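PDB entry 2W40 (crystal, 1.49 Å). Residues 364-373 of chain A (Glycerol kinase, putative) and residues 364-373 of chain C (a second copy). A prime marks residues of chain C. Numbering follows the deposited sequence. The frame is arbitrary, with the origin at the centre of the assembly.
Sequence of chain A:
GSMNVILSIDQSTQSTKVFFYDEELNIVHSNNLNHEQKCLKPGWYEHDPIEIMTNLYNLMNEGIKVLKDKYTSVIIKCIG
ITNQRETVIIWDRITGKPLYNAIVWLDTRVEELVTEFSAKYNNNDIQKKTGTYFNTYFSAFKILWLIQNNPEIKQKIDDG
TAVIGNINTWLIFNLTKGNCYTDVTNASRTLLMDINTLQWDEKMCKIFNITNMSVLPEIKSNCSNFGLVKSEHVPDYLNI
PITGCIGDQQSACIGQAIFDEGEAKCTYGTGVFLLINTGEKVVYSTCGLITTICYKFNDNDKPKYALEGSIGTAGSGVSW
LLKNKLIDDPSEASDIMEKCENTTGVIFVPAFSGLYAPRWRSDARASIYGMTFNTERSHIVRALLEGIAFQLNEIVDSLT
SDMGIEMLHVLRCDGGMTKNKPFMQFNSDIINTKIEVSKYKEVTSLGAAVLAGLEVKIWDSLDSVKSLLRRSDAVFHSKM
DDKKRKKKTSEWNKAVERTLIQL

Chain A (364-373) ARASIYGMTF
Chain C 364-373: ARASIYGMTF

Residues 366-371 of each copy form a strand, and the two strands pair antiparallel, their axes 4.7 Å apart at closest and their directions at 170°. Ile368 faces Ile368′ at the centre; Ala366 pairs with Met371′ and Met371 with Ala366′. A bulge lies on each side of the centre. Gly370 (phi/psi 88/20) and Gly370′ (91/9) have positive phi, which favours glycine; the other strand residues are extended.

Six backbone hydrogen bonds join the strands. Ile368 N to Ile368′ O and Ile368′ N to Ile368 O are both 2.9 Å. Ala366 N to Met371′ O and Ala366′ N to Met371 O are 3.0 Å. Met371′ N to Ala366 O and Met371 N to Ala366′ O are 3.2 Å.

At each bulge a water links the chains. Water 1 donates to Ser367 OG (2.7 Å) and accepts from Gly370′ N (2.9 Å). Water 2 accepts from Gly370 N (3.0 Å) and bonds Ser367′ OG (2.6 Å).

Alanine, isoleucine and methionine share one apolar face. Isoleucines are mt and methionines mtm. Ile368 CD1 lies 3.8 Å from Met371′ CE and 4.2 Å from Ile368′ CD1.

Both tyrosines are chi1 m, chi2 near -87°. The rings of Tyr369 and Tyr369′ meet obliquely, centroids 5.5 Å apart, planes at 74°.

At the ends, Arg365 CD touches Thr372′ CG2 at 3.5 Å. Arg365 NH1 bonds Ala364 O (3.1 Å).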

# COMPACT_ATOMS: atom_id res chain seq x y z
N ALA A 364 2.47 -4.34 -15.86
CA ALA A 364 1.79 -3.73 -14.75
C ALA A 364 2.03 -4.43 -13.39
O ALA A 364 2.07 -5.67 -13.32
CB ALA A 364 0.27 -3.64 -15.03
N ARG A 365 2.12 -3.63 -12.33
CA ARG A 365 2.26 -4.20 -10.96
C ARG A 365 1.20 -3.53 -10.05
O ARG A 365 0.67 -2.44 -10.42
CB ARG A 365 3.65 -3.97 -10.41
CG ARG A 365 4.74 -4.58 -11.26
CD ARG A 365 4.76 -6.10 -11.03
NE ARG A 365 5.92 -6.66 -11.75
CZ ARG A 365 5.91 -7.02 -13.04
NH1 ARG A 365 4.79 -7.00 -13.76
NH2 ARG A 365 7.01 -7.48 -13.65
N ALA A 366 0.88 -4.14 -8.94
CA ALA A 366 -0.11 -3.63 -8.06
C ALA A 366 0.40 -2.30 -7.44
O ALA A 366 1.55 -2.18 -6.99
CB ALA A 366 -0.48 -4.64 -7.03
N SER A 367 -0.47 -1.28 -7.41
CA SER A 367 -0.08 0.08 -7.10
C SER A 367 -1.23 0.74 -6.36
O SER A 367 -2.43 0.44 -6.60
CB SER A 367 0.19 0.88 -8.34
OG SER A 367 0.94 0.14 -9.29
N ILE A 368 -0.86 1.52 -5.35
CA ILE A 368 -1.82 2.26 -4.50
C ILE A 368 -1.48 3.74 -4.58
O ILE A 368 -0.33 4.13 -4.43
CB ILE A 368 -1.82 1.79 -3.02
CG1 ILE A 368 -1.92 0.28 -2.89
CG2 ILE A 368 -2.99 2.47 -2.26
CD1 ILE A 368 -1.72 -0.27 -1.48
N TYR A 369 -2.54 4.56 -4.80
CA TYR A 369 -2.41 5.99 -5.02
C TYR A 369 -3.32 6.72 -4.04
O TYR A 369 -4.37 6.18 -3.60
CB TYR A 369 -2.81 6.41 -6.44
CG TYR A 369 -2.04 5.74 -7.48
CD1 TYR A 369 -0.86 6.27 -7.86
CD2 TYR A 369 -2.51 4.60 -8.13
CE1 TYR A 369 -0.07 5.70 -8.85
CE2 TYR A 369 -1.72 3.98 -9.16
CZ TYR A 369 -0.50 4.52 -9.49
OH TYR A 369 0.25 3.89 -10.48
N GLY A 370 -2.89 7.92 -3.66
CA GLY A 370 -3.78 8.92 -3.02
C GLY A 370 -3.92 8.87 -1.55
O GLY A 370 -4.85 9.48 -1.00
N MET A 371 -3.00 8.25 -0.87
CA MET A 371 -3.09 8.11 0.54
C MET A 371 -2.60 9.33 1.35
O MET A 371 -1.64 10.02 0.94
CB MET A 371 -2.24 6.90 1.00
CG MET A 371 -2.69 5.59 0.46
SD MET A 371 -1.75 4.16 1.09
CE MET A 371 0.01 4.47 0.58
N THR A 372 -3.29 9.59 2.48
CA THR A 372 -2.93 10.64 3.40
C THR A 372 -2.85 10.05 4.77
O THR A 372 -3.12 8.86 4.94
CB THR A 372 -3.96 11.79 3.40
OG1 THR A 372 -5.31 11.28 3.70
CG2 THR A 372 -3.95 12.51 2.04
N PHE A 373 -2.48 10.81 5.79
CA PHE A 373 -2.43 10.25 7.13
C PHE A 373 -3.81 9.82 7.64
O PHE A 373 -3.93 9.00 8.48
CB PHE A 373 -1.82 11.25 8.10
CG PHE A 373 -0.35 11.46 7.94
CD1 PHE A 373 0.57 10.38 8.04
CD2 PHE A 373 0.13 12.74 7.64
CE1 PHE A 373 1.94 10.58 7.88
CE2 PHE A 373 1.51 12.95 7.48
CZ PHE A 373 2.37 11.90 7.56
N ALA C 364 1.07 16.02 -4.15
CA ALA C 364 1.55 14.64 -3.99
C ALA C 364 0.76 13.95 -2.88
O ALA C 364 0.52 14.53 -1.84
CB ALA C 364 3.04 14.61 -3.71
N ARG C 365 0.54 12.65 -3.07
CA ARG C 365 -0.02 11.80 -2.02
C ARG C 365 0.84 10.56 -1.91
O ARG C 365 1.61 10.23 -2.85
CB ARG C 365 -1.45 11.45 -2.39
CG ARG C 365 -2.40 12.63 -2.54
CD ARG C 365 -2.62 13.28 -1.27
NE ARG C 365 -3.63 14.34 -1.45
CZ ARG C 365 -3.37 15.62 -1.66
NH1 ARG C 365 -2.15 16.05 -1.59
NH2 ARG C 365 -4.36 16.50 -1.82
N ALA C 366 0.74 9.83 -0.82
CA ALA C 366 1.58 8.65 -0.62
C ALA C 366 1.12 7.57 -1.57
O ALA C 366 -0.08 7.34 -1.78
CB ALA C 366 1.53 8.17 0.85
N SER C 367 2.10 6.96 -2.26
CA SER C 367 1.88 6.03 -3.37
C SER C 367 2.82 4.84 -3.22
O SER C 367 3.96 4.99 -2.83
CB SER C 367 2.23 6.73 -4.67
OG SER C 367 1.47 7.95 -4.70
N ILE C 368 2.33 3.63 -3.51
CA ILE C 368 3.13 2.38 -3.50
C ILE C 368 3.08 1.75 -4.86
O ILE C 368 1.99 1.64 -5.45
CB ILE C 368 2.63 1.35 -2.43
CG1 ILE C 368 2.54 1.96 -1.06
CG2 ILE C 368 3.60 0.14 -2.34
CD1 ILE C 368 1.97 1.13 0.06
N TYR C 369 4.26 1.41 -5.40
CA TYR C 369 4.38 0.82 -6.71
C TYR C 369 5.12 -0.50 -6.67
O TYR C 369 5.93 -0.74 -5.79
CB TYR C 369 5.21 1.75 -7.62
CG TYR C 369 4.65 3.11 -7.74
CD1 TYR C 369 3.67 3.37 -8.69
CD2 TYR C 369 5.06 4.17 -6.91
CE1 TYR C 369 3.10 4.65 -8.83
CE2 TYR C 369 4.51 5.49 -7.13
CZ TYR C 369 3.51 5.66 -8.01
OH TYR C 369 2.97 6.91 -8.18
N GLY C 370 4.85 -1.34 -7.67
CA GLY C 370 5.71 -2.48 -7.92
C GLY C 370 5.39 -3.76 -7.24
O GLY C 370 6.18 -4.73 -7.33
N MET C 371 4.22 -3.83 -6.58
CA MET C 371 3.86 -5.03 -5.79
C MET C 371 3.42 -6.22 -6.66
O MET C 371 2.76 -6.10 -7.70
CB MET C 371 2.80 -4.68 -4.75
CG MET C 371 3.10 -3.48 -3.86
SD MET C 371 1.97 -3.29 -2.51
CE MET C 371 0.50 -2.69 -3.37
N THR C 372 3.83 -7.39 -6.16
CA THR C 372 3.42 -8.66 -6.64
C THR C 372 2.82 -9.51 -5.52
O THR C 372 2.85 -9.12 -4.34
CB THR C 372 4.62 -9.41 -7.34
OG1 THR C 372 5.68 -9.67 -6.41
CG2 THR C 372 5.12 -8.59 -8.63
N PHE C 373 2.36 -10.74 -5.87
CA PHE C 373 1.86 -11.64 -4.83
C PHE C 373 2.96 -12.05 -3.80
O PHE C 373 2.67 -12.38 -2.63
CB PHE C 373 1.16 -12.84 -5.37
CG PHE C 373 -0.18 -12.57 -5.95
CD1 PHE C 373 -1.18 -12.02 -5.20
CD2 PHE C 373 -0.43 -12.91 -7.28
CE1 PHE C 373 -2.47 -11.77 -5.78
CE2 PHE C 373 -1.69 -12.66 -7.82
CZ PHE C 373 -2.70 -12.15 -7.09
O HOH W 1 3.48 -0.20 -10.01
O HOH W 2 -0.79 9.08 -5.43